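Local coordinates for conserved hypothetical protein (PDB 2GK4) that is of unknown function but belongs to the DNA/pantothenate metabolism flavoprotein family and probably acts in coenzyme A biosynthesis, perhaps joining cysteine to phosphopantothenate, at residues Phe204-Gln209 / Leu224-Ala229; Asp169-Ile174 / Ile187-Leu192; Pro99-Met102 / Glu106-Gln109; Ser14-Ile17 / Arg21-Thr24. All coordinates share one frame; numbering follows the deposited sequence.

Along the chain the order is interaction 4, interaction 3, interaction 2, interaction 1. Interactions 1 and 2 belong to the main mixed sheet, where strands 186-191 and 202-205 are neighbours; V205 N reaches I187 O at 2.8 Å, a probable hydrogen bond, and F204 packs on I188. Interactions 3 and 4 lie on the far side of the chain's centre, in the dimer-forming part; their centres are about 16 Å apart, and P99 packs against E15, I17 and I23. Both touch the second subunit. The centres of interactions 1 and 3 are about 46 Å apart. The chain thus pairs a Rossmann-like core with an extension of two-stranded sheets that meets its partner.

Interaction 1 of 4, residues Phe204-Gln209 / Leu224-Ala229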
loop_
_atom_site.group_PDB
_atom_site.type_symbol
_atom_site.label_atom_id
_atom_site.label_comp_id
_atom_site.label_asym_id
_atom_site.label_seq_id
_atom_site.Cartn_x
_atom_site.Cartn_y
_atom_site.Cartn_z
ATOM N N PHE A 204 -25.748 4.902 15.046
ATOM C CA PHE A 204 -25.032 5.118 16.303
ATOM C C PHE A 204 -25.608 4.109 17.290
ATOM O O PHE A 204 -26.760 4.246 17.729
ATOM C CB PHE A 204 -25.242 6.572 16.782
ATOM C CG PHE A 204 -24.342 7.572 16.112
ATOM C CD1 PHE A 204 -24.216 7.622 14.713
ATOM C CD2 PHE A 204 -23.643 8.505 16.887
ATOM C CE1 PHE A 204 -23.380 8.570 14.101
ATOM C CE2 PHE A 204 -22.823 9.467 16.295
ATOM C CZ PHE A 204 -22.694 9.512 14.907
ATOM N N VAL A 205 -24.839 3.052 17.530
ATOM C CA VAL A 205 -25.239 1.959 18.369
ATOM C C VAL A 205 -24.716 2.133 19.806
ATOM O O VAL A 205 -23.476 2.143 20.102
ATOM C CB VAL A 205 -24.793 0.577 17.765
ATOM C CG1 VAL A 205 -25.297 -0.579 18.622
ATOM C CG2 VAL A 205 -25.342 0.410 16.346
ATOM N N GLU A 206 -25.675 2.237 20.712
ATOM C CA GLU A 206 -25.380 2.157 22.122
ATOM C C GLU A 206 -26.033 0.919 22.734
ATOM O O GLU A 206 -26.753 0.181 22.078
ATOM C CB GLU A 206 -25.844 3.438 22.815
ATOM C CG GLU A 206 -25.112 4.679 22.330
ATOM C CD GLU A 206 -25.776 5.962 22.788
ATOM O OE1 GLU A 206 -26.998 6.109 22.634
ATOM O OE2 GLU A 206 -25.085 6.858 23.290
ATOM N N LYS A 207 -25.770 0.699 24.014
ATOM C CA LYS A 207 -26.223 -0.492 24.700
ATOM C C LYS A 207 -27.730 -0.692 24.552
ATOM O O LYS A 207 -28.181 -1.767 24.174
ATOM C CB LYS A 207 -25.848 -0.363 26.168
ATOM C CG LYS A 207 -26.091 -1.610 26.980
ATOM C CD LYS A 207 -25.019 -1.724 28.060
ATOM C CE LYS A 207 -25.286 -0.804 29.244
ATOM N NZ LYS A 207 -24.909 -1.492 30.533
ATOM N N ASN A 208 -28.491 0.366 24.797
ATOM C CA ASN A 208 -29.952 0.294 24.812
ATOM C C ASN A 208 -30.662 1.304 23.907
ATOM O O ASN A 208 -31.891 1.484 24.023
ATOM C CB ASN A 208 -30.476 0.538 26.236
ATOM C CG ASN A 208 -30.106 -0.576 27.213
ATOM O OD1 ASN A 208 -30.071 -1.756 26.865
ATOM N ND2 ASN A 208 -29.808 -0.190 28.440
ATOM N N GLN A 209 -29.930 1.995 23.039
ATOM C CA GLN A 209 -30.600 2.857 22.077
ATOM C C GLN A 209 -29.804 2.985 20.808
ATOM O O GLN A 209 -28.615 2.669 20.768
ATOM C CB GLN A 209 -30.896 4.250 22.630
ATOM C CG GLN A 209 -29.893 4.776 23.610
ATOM C CD GLN A 209 -30.522 5.769 24.563
ATOM O OE1 GLN A 209 -30.812 5.438 25.709
ATOM N NE2 GLN A 209 -30.764 6.989 24.084
ATOM N N LEU A 224 -20.256 15.394 17.479
ATOM C CA LEU A 224 -19.988 16.646 18.212
ATOM C C LEU A 224 -20.980 16.832 19.363
ATOM O O LEU A 224 -20.582 17.135 20.500
ATOM C CB LEU A 224 -19.932 17.865 17.268
ATOM C CG LEU A 224 -19.747 19.245 17.958
ATOM C CD1 LEU A 224 -18.423 19.324 18.700
ATOM C CD2 LEU A 224 -19.831 20.389 16.916
ATOM N N GLU A 225 -22.261 16.617 19.071
ATOM C CA GLU A 225 -23.319 16.716 20.067
ATOM C C GLU A 225 -23.105 15.749 21.237
ATOM O O GLU A 225 -23.272 16.116 22.402
ATOM C CB GLU A 225 -24.677 16.466 19.391
ATOM C CG GLU A 225 -25.884 16.564 20.311
ATOM C CD GLU A 225 -27.138 16.000 19.663
ATOM O OE1 GLU A 225 -27.548 16.558 18.630
ATOM O OE2 GLU A 225 -27.706 15.013 20.189
ATOM N N LYS A 226 -22.731 14.511 20.925
ATOM C CA LYS A 226 -22.544 13.493 21.948
ATOM C C LYS A 226 -21.344 13.816 22.817
ATOM O O LYS A 226 -21.369 13.617 24.048
ATOM C CB LYS A 226 -22.430 12.115 21.301
ATOM C CG LYS A 226 -23.780 11.640 20.751
ATOM C CD LYS A 226 -23.684 10.251 20.176
ATOM C CE LYS A 226 -24.044 9.198 21.212
ATOM N NZ LYS A 226 -25.429 9.381 21.769
ATOM N N ILE A 227 -20.293 14.337 22.189
ATOM C CA ILE A 227 -19.116 14.722 22.944
ATOM C C ILE A 227 -19.397 15.955 23.807
ATOM O O ILE A 227 -18.963 16.009 24.964
ATOM C CB ILE A 227 -17.884 14.930 22.021
ATOM C CG1 ILE A 227 -17.400 13.560 21.539
ATOM C CG2 ILE A 227 -16.754 15.638 22.767
ATOM C CD1 ILE A 227 -16.466 13.656 20.375
ATOM N N GLN A 228 -20.118 16.922 23.255
ATOM C CA GLN A 228 -20.442 18.137 24.011
ATOM C C GLN A 228 -21.248 17.758 25.254
ATOM O O GLN A 228 -21.146 18.428 26.283
ATOM C CB GLN A 228 -21.183 19.171 23.156
ATOM C CG GLN A 228 -20.311 19.866 22.099
ATOM C CD GLN A 228 -21.094 20.780 21.168
ATOM O OE1 GLN A 228 -22.256 20.519 20.837
ATOM N NE2 GLN A 228 -20.446 21.845 20.714
ATOM N N ALA A 229 -21.989 16.650 25.162
ATOM C CA ALA A 229 -22.827 16.144 26.255
ATOM C C ALA A 229 -22.044 15.477 27.373
ATOM O O ALA A 229 -22.588 15.231 28.458
ATOM C CB ALA A 229 -23.878 15.177 25.720
#
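F204 presents the edge of its ring to K226: the lysine's CD lies near the ring plane, 3.7 Å from CD2 and 4.1 Å from CE2, so the aliphatic chain runs past the rim and does not cover a face. The second flat group, the carboxylate of E206, is approached from above. K226 NZ forms a salt bridge with E206 OE2 at 3.0 Å and stands 51° out of the carboxylate plane, while OE1 is farther from NZ, at 3.7 Å. E206 and K226 extend from opposite directions. The lysine serves both neighbours because its chain bends at its last two torsions (chi3 93°, chi4 58°): CD stays beside the ring and CE and NZ turn off to the acid. The glutamate comes to meet it with an extended chain beyond CG. One residue thus combines a methylene contact at the edge of a buried phenyl ring with a partly exposed ion pair. The backbone at E206 is held, in one of two Q209 conformers, by a hydrogen bond from its own N to Q209 O (3.0 Å), part of the turn between strands 202-205 and 210-213, and its O accepts a bond from R176 NE. The whole contact ties strand 202-205, the second strand in from the sheet's edge, and the turn after it to helix 216-228. F204 also packs on I219, L222 and L223 of that helix and on L186 and I188 of the adjacent strand 186-191, whereas L224 and I227 turn to helix 30-41.

Interaction 2 of 4, residues Asp169-Ile174 / Ile187-Leu192; sequences DHLVDI and IIANDL
L171 carries the contact of helix segment 169-174 with strand 187-191. D169 and H170 lie one turn before D173 and I174, whose backbone N atoms they accept, D169 O from D173 N at 2.9 Å; one face of the H170 ring is covered by I174 CG1, offset toward its rim. L171 points at the strand. Its CG, lying anti to the backbone N (chi1 -164°), comes 3.6 Å from A189 CB. CD1 lies 3.6 Å from N190 O and also against A189 CB; CD2 lies over the N190 backbone, 3.9 Å from its CA, and reaches D191 CB at 4.3 Å. This is the helix-on-sheet packing of a beta-alpha-beta crossover, strand 156-163, helix 168-182, strand 186-191, in a Rossmann-like sheet. The axes of the short segments 169-174 and 187-191 pass 8.4 Å apart, their chain directions 145° apart. Small A189 lets the leucine close in, and it also touches A175 one turn on. L171 reaches I203 and L163 on the strands flanking 186-191 as well. V172, next along the helix, turns its CB away from the strand. Across from this apolar patch, N190 sends its CB away from the helix and uses ND2 to bond K161 O, while its OD1 bonds a glycerol, probably from the crystallisation liquor; the carboxylate of D191 accepts bonds from the backbone N atoms of D165, V166 and T193.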
loop_
_atom_site.group_PDB
_atom_site.type_symbol
_atom_site.label_atom_id
_atom_site.label_comp_id
_atom_site.label_asym_id
_atom_site.label_seq_id
_atom_site.Cartn_x
_atom_site.Cartn_y
_atom_site.Cartn_z
ATOM N N ASP A 169 -30.474 -4.783 11.133
ATOM C CA ASP A 169 -30.573 -5.480 12.404
ATOM C C ASP A 169 -29.292 -6.307 12.670
ATOM O O ASP A 169 -28.844 -6.418 13.814
ATOM C CB ASP A 169 -31.835 -6.363 12.455
ATOM C CG ASP A 169 -33.117 -5.551 12.694
ATOM O OD1 ASP A 169 -33.029 -4.416 13.214
ATOM O OD2 ASP A 169 -34.222 -6.053 12.378
ATOM N N HIS A 170 -28.693 -6.853 11.612
ATOM C CA HIS A 170 -27.462 -7.650 11.774
ATOM C C HIS A 170 -26.326 -6.716 12.156
ATOM O O HIS A 170 -25.519 -7.024 13.047
ATOM C CB HIS A 170 -27.124 -8.430 10.499
ATOM C CG HIS A 170 -25.827 -9.189 10.571
ATOM N ND1 HIS A 170 -25.643 -10.267 11.408
ATOM C CD2 HIS A 170 -24.657 -9.028 9.904
ATOM C CE1 HIS A 170 -24.419 -10.741 11.249
ATOM N NE2 HIS A 170 -23.797 -10.000 10.354
ATOM N N LEU A 171 -26.317 -5.548 11.516
ATOM C CA LEU A 171 -25.321 -4.520 11.760
ATOM C C LEU A 171 -25.376 -4.130 13.241
ATOM O O LEU A 171 -24.345 -4.037 13.902
ATOM C CB LEU A 171 -25.610 -3.325 10.846
ATOM C CG LEU A 171 -24.614 -2.221 10.556
ATOM C CD1 LEU A 171 -23.219 -2.797 10.226
ATOM C CD2 LEU A 171 -25.127 -1.313 9.397
ATOM N N VAL A 172 -26.584 -3.897 13.750
ATOM C CA VAL A 172 -26.784 -3.589 15.170
ATOM C C VAL A 172 -26.320 -4.722 16.101
ATOM O O VAL A 172 -25.618 -4.470 17.086
ATOM C CB VAL A 172 -28.270 -3.233 15.462
ATOM C CG1 VAL A 172 -28.529 -3.148 16.985
ATOM C CG2 VAL A 172 -28.578 -1.887 14.780
ATOM N N ASP A 173 -26.696 -5.956 15.768
ATOM C CA ASP A 173 -26.286 -7.163 16.503
ATOM C C ASP A 173 -24.763 -7.212 16.636
ATOM O O ASP A 173 -24.227 -7.304 17.755
ATOM C CB ASP A 173 -26.865 -8.402 15.778
ATOM C CG ASP A 173 -26.279 -9.767 16.243
ATOM O OD1 ASP A 173 -25.352 -9.852 17.062
ATOM O OD2 ASP A 173 -26.755 -10.803 15.715
ATOM N N ILE A 174 -24.076 -7.121 15.505
ATOM C CA ILE A 174 -22.601 -7.127 15.490
ATOM C C ILE A 174 -21.975 -5.930 16.242
ATOM O O ILE A 174 -20.996 -6.097 17.002
ATOM C CB ILE A 174 -22.071 -7.196 14.044
ATOM C CG1 ILE A 174 -22.606 -8.457 13.333
ATOM C CG2 ILE A 174 -20.499 -7.101 13.992
ATOM C CD1 ILE A 174 -22.189 -9.809 13.970
ATOM N N ILE A 187 -20.738 2.558 19.288
ATOM C CA ILE A 187 -20.190 2.029 18.036
ATOM C C ILE A 187 -21.000 2.586 16.870
ATOM O O ILE A 187 -22.233 2.425 16.809
ATOM C CB ILE A 187 -20.221 0.458 17.976
ATOM C CG1 ILE A 187 -19.306 -0.203 19.024
ATOM C CG2 ILE A 187 -19.811 -0.036 16.620
ATOM C CD1 ILE A 187 -17.821 0.115 18.889
ATOM N N ILE A 188 -20.312 3.224 15.931
ATOM C CA ILE A 188 -20.944 3.753 14.731
ATOM C C ILE A 188 -20.836 2.677 13.644
ATOM O O ILE A 188 -19.738 2.396 13.105
ATOM C CB ILE A 188 -20.332 5.097 14.338
ATOM C CG1 ILE A 188 -20.542 6.119 15.478
ATOM C CG2 ILE A 188 -20.903 5.625 12.987
ATOM C CD1 ILE A 188 -19.767 7.384 15.308
ATOM N N ALA A 189 -21.965 2.046 13.364
ATOM C CA ALA A 189 -22.004 0.908 12.451
ATOM C C ALA A 189 -22.441 1.375 11.060
ATOM O O ALA A 189 -23.286 2.255 10.941
ATOM C CB ALA A 189 -22.951 -0.170 12.977
ATOM N N ASN A 190 -21.841 0.806 10.031
ATOM C CA ASN A 190 -22.188 1.169 8.664
ATOM C C ASN A 190 -21.930 0.037 7.690
ATOM O O ASN A 190 -21.162 -0.886 7.992
ATOM C CB ASN A 190 -21.533 2.495 8.254
ATOM C CG ASN A 190 -19.971 2.487 8.310
ATOM O OD1 ASN A 190 -19.351 3.213 7.541
ATOM N ND2 ASN A 190 -19.363 1.749 9.229
ATOM N N ASP A 191 -22.593 0.122 6.537
ATOM C CA ASP A 191 -22.577 -0.916 5.518
ATOM C C ASP A 191 -21.927 -0.246 4.313
ATOM O O ASP A 191 -22.312 0.857 3.889
ATOM C CB ASP A 191 -24.024 -1.353 5.209
ATOM C CG ASP A 191 -24.118 -2.522 4.242
ATOM O OD1 ASP A 191 -23.230 -2.685 3.355
ATOM O OD2 ASP A 191 -25.123 -3.270 4.355
ATOM N N LEU A 192 -20.881 -0.896 3.806
ATOM C CA LEU A 192 -20.159 -0.404 2.659
ATOM C C LEU A 192 -21.088 -0.065 1.485
ATOM O O LEU A 192 -20.823 0.877 0.722
ATOM C CB LEU A 192 -19.137 -1.446 2.195
ATOM C CG LEU A 192 -18.167 -0.953 1.103
ATOM C CD1 LEU A 192 -17.274 0.181 1.621
ATOM C CD2 LEU A 192 -17.326 -2.139 0.678
#

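Interaction 3 of 4, residues Pro99-Met102 / Glu106-Gln109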
loop_
_atom_site.group_PDB
_atom_site.type_symbol
_atom_site.label_atom_id
_atom_site.label_comp_id
_atom_site.label_asym_id
_atom_site.label_seq_id
_atom_site.Cartn_x
_atom_site.Cartn_y
_atom_site.Cartn_z
ATOM N N PRO A 99 1.871 -10.420 8.112
ATOM C CA PRO A 99 2.716 -11.414 7.466
ATOM C C PRO A 99 3.655 -12.123 8.434
ATOM O O PRO A 99 4.214 -11.491 9.348
ATOM C CB PRO A 99 3.547 -10.572 6.485
ATOM C CG PRO A 99 2.644 -9.463 6.116
ATOM C CD PRO A 99 1.982 -9.103 7.434
ATOM N N VAL A 100 3.820 -13.437 8.239
ATOM C CA VAL A 100 4.795 -14.192 9.001
ATOM C C VAL A 100 5.854 -14.789 8.067
ATOM O O VAL A 100 7.066 -14.603 8.269
ATOM C CB VAL A 100 4.124 -15.312 9.846
ATOM C CG1 VAL A 100 5.193 -16.210 10.517
ATOM C CG2 VAL A 100 3.214 -14.701 10.902
ATOM N N TYR A 101 5.394 -15.452 7.013
ATOM C CA TYR A 101 6.286 -16.234 6.165
ATOM C C TYR A 101 5.754 -16.281 4.750
ATOM O O TYR A 101 4.577 -16.558 4.533
ATOM C CB TYR A 101 6.393 -17.648 6.723
ATOM C CG TYR A 101 7.401 -18.538 6.038
ATOM C CD1 TYR A 101 6.985 -19.635 5.295
ATOM C CD2 TYR A 101 8.773 -18.307 6.166
ATOM C CE1 TYR A 101 7.920 -20.492 4.679
ATOM C CE2 TYR A 101 9.713 -19.165 5.559
ATOM C CZ TYR A 101 9.271 -20.246 4.810
ATOM O OH TYR A 101 10.178 -21.118 4.207
HETATM N N MSE A 102 6.634 -16.007 3.793
HETATM C CA MSE A 102 6.277 -15.953 2.383
HETATM C C MSE A 102 7.143 -16.962 1.644
HETATM O O MSE A 102 8.365 -16.954 1.784
HETATM C CB MSE A 102 6.558 -14.545 1.848
HETATM C CG MSE A 102 6.615 -14.405 0.331
HETATM SE SE MSE A 102 4.920 -13.853 -0.377
HETATM C CE MSE A 102 4.217 -15.319 -0.579
ATOM N N GLU A 106 5.465 -24.809 -4.080
ATOM C CA GLU A 106 6.113 -26.119 -3.990
ATOM C C GLU A 106 6.532 -26.491 -2.559
ATOM O O GLU A 106 6.269 -27.608 -2.114
ATOM C CB GLU A 106 7.294 -26.211 -4.968
ATOM C CG GLU A 106 8.075 -24.902 -5.130
ATOM C CD GLU A 106 7.587 -24.026 -6.294
ATOM O OE1 GLU A 106 7.899 -24.377 -7.460
ATOM O OE2 GLU A 106 6.927 -22.989 -6.036
ATOM N N GLU A 107 7.150 -25.551 -1.837
ATOM C CA GLU A 107 7.486 -25.758 -0.410
ATOM C C GLU A 107 6.229 -26.049 0.423
ATOM O O GLU A 107 6.242 -26.923 1.297
ATOM C CB GLU A 107 8.266 -24.572 0.195
ATOM C CG GLU A 107 8.893 -24.917 1.564
ATOM C CD GLU A 107 9.394 -23.709 2.380
ATOM O OE1 GLU A 107 9.455 -22.583 1.869
ATOM O OE2 GLU A 107 9.757 -23.908 3.558
ATOM N N VAL A 108 5.141 -25.323 0.158
ATOM C CA VAL A 108 3.864 -25.562 0.852
ATOM C C VAL A 108 3.302 -26.954 0.520
ATOM O O VAL A 108 2.853 -27.687 1.400
ATOM C CB VAL A 108 2.816 -24.475 0.542
ATOM C CG1 VAL A 108 1.527 -24.684 1.377
ATOM C CG2 VAL A 108 3.411 -23.068 0.851
ATOM N N GLN A 109 3.341 -27.308 -0.757
ATOM C CA GLN A 109 2.871 -28.620 -1.196
ATOM C C GLN A 109 3.623 -29.788 -0.549
ATOM O O GLN A 109 3.037 -30.851 -0.300
ATOM C CB GLN A 109 2.931 -28.701 -2.714
ATOM C CG GLN A 109 1.712 -28.058 -3.349
ATOM C CD GLN A 109 1.762 -28.020 -4.870
ATOM O OE1 GLN A 109 2.804 -27.740 -5.468
ATOM N NE2 GLN A 109 0.621 -28.297 -5.501
#
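Y101 reaches from strand 97-104 toward E107 of helix 105-110. From CB, which points at the helix, chi1 of -174° sets CG anti to the backbone N and directs the ring to E107. Farther along, CE1 lies 4.0 Å from E107 OE2, and CZ is 3.9 Å from that oxygen. At the tip, OH is 2.9 Å from OE2 and 3.3 Å from CD, facing the fork of the carboxylate. OE1 is modelled equally near OH, at the ring's edge near its plane, but its exact place is doubtful because of a close neighbour in the model. Ring and carboxylate planes are 82° apart, and E107 meets the hydroxyl with an extended chain from the opposite direction. The Y101 ring also lies nearly parallel to that of F117. In the strand, V100 and Y101 both pair with F137, a classic beta bulge. Nearby, M102 and V108 pack on L138 and L114 of the second subunit. OE1 also takes a weak hydrogen bond from K126 N. The phenol has a single proton for two oxygens; which of them receives it is unsettled, and the pairing is consistent with a neutral tyrosine beside an ionised glutamate.

Interaction 4 of 4, residues Ser14-Ile17 / Arg21-Thr24; sequences SEAI and RSIT
E15 and I23 are joined by two backbone hydrogen bonds: E15 N to I23 O (2.8 Å, 170° at the hydrogen) and, less straight at 154°, I23 N to E15 O (2.9 Å). I17 N adds a third, to R21 O at 2.8 Å. This ladder makes 14-16 and 21-25 a beta hairpin, with E15-I23 a hydrogen-bonded pair and S14-T24 and A16-S22 the non-hydrogen-bonded pairs on either side of it. Across the dimer interface R21-T24 pair antiparallel with a strand of the second subunit, so the sheet continues there. Among polar side chains, S14 OG and T24 OG1 share a 2.8 Å hydrogen bond, donor open, in one of two S14 conformers; T24 OG1 also bonds T24 OG1 of the second subunit. Carboxylate E15 turns away to T98 OG1 and T71 N. R21 NE forms a salt bridge with D18, and NH1 bonds S95 OG of the second subunit. In the packing, on the face opposite S14, A16, S22 and T24, E15 CB meets I23 CG2 at 3.9 Å. I17 CG1, anti to the carbonyl carbon (chi1 -71°), brings CD1 within 4.5 Å of I23 CB; P99 packs against E15, I17 and I23. I17 CG2 lies obliquely by the R21 guanidinium, 4.1 Å from NH2.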
loop_
_atom_site.group_PDB
_atom_site.type_symbol
_atom_site.label_atom_id
_atom_site.label_comp_id
_atom_site.label_asym_id
_atom_site.label_seq_id
_atom_site.Cartn_x
_atom_site.Cartn_y
_atom_site.Cartn_z
ATOM N N SER A 14 -0.619 -0.633 7.431
ATOM C CA SER A 14 0.090 -1.327 6.361
ATOM C C SER A 14 1.077 -2.275 7.027
ATOM O O SER A 14 1.854 -1.856 7.885
ATOM C CB SER A 14 0.884 -0.344 5.491
ATOM O OG SER A 14 0.058 0.325 4.544
ATOM N N GLU A 15 1.050 -3.540 6.632
ATOM C CA GLU A 15 1.936 -4.538 7.233
ATOM C C GLU A 15 2.969 -4.981 6.175
ATOM O O GLU A 15 2.593 -5.542 5.154
ATOM C CB GLU A 15 1.097 -5.728 7.717
ATOM C CG GLU A 15 -0.042 -5.362 8.682
ATOM C CD GLU A 15 0.444 -4.837 10.020
ATOM O OE1 GLU A 15 1.393 -5.442 10.607
ATOM O OE2 GLU A 15 -0.145 -3.832 10.491
ATOM N N ALA A 16 4.257 -4.725 6.420
ATOM C CA ALA A 16 5.297 -5.016 5.411
ATOM C C ALA A 16 5.434 -6.506 5.118
ATOM O O ALA A 16 5.432 -7.349 6.034
ATOM C CB ALA A 16 6.643 -4.420 5.819
ATOM N N ILE A 17 5.504 -6.827 3.835
ATOM C CA ILE A 17 5.792 -8.189 3.389
ATOM C C ILE A 17 7.293 -8.308 3.145
ATOM O O ILE A 17 7.955 -9.263 3.585
ATOM C CB ILE A 17 5.018 -8.535 2.099
ATOM C CG1 ILE A 17 3.526 -8.686 2.415
ATOM C CG2 ILE A 17 5.532 -9.839 1.493
ATOM C CD1 ILE A 17 2.623 -8.669 1.171
ATOM N N ARG A 21 6.839 -4.385 -0.778
ATOM C CA ARG A 21 5.400 -4.702 -0.751
ATOM C C ARG A 21 4.869 -4.732 0.678
ATOM O O ARG A 21 5.588 -5.136 1.586
ATOM C CB ARG A 21 5.145 -6.054 -1.430
ATOM C CG ARG A 21 5.530 -6.076 -2.898
ATOM C CD ARG A 21 5.196 -7.434 -3.524
ATOM N NE ARG A 21 5.866 -8.547 -2.848
ATOM C CZ ARG A 21 5.610 -9.837 -3.074
ATOM N NH1 ARG A 21 4.700 -10.206 -3.972
ATOM N NH2 ARG A 21 6.286 -10.765 -2.406
ATOM N N SER A 22 3.611 -4.316 0.845
ATOM C CA SER A 22 2.884 -4.437 2.117
ATOM C C SER A 22 1.495 -4.943 1.853
ATOM O O SER A 22 1.016 -4.827 0.709
ATOM C CB SER A 22 2.772 -3.045 2.736
ATOM O OG SER A 22 4.068 -2.626 3.174
ATOM N N ILE A 23 0.857 -5.525 2.869
ATOM C CA ILE A 23 -0.586 -5.743 2.769
ATOM C C ILE A 23 -1.209 -4.648 3.620
ATOM O O ILE A 23 -0.892 -4.486 4.816
ATOM C CB ILE A 23 -1.015 -7.146 3.234
ATOM C CG1 ILE A 23 -2.542 -7.278 3.191
ATOM C CG2 ILE A 23 -0.420 -7.512 4.626
ATOM C CD1 ILE A 23 -2.989 -8.755 3.287
ATOM N N THR A 24 -2.100 -3.898 2.992
ATOM C CA THR A 24 -2.483 -2.588 3.530
ATOM C C THR A 24 -4.007 -2.549 3.614
ATOM O O THR A 24 -4.690 -2.972 2.656
ATOM C CB THR A 24 -2.004 -1.485 2.565
ATOM O OG1 THR A 24 -0.567 -1.458 2.523
ATOM C CG2 THR A 24 -2.521 -0.116 2.988
#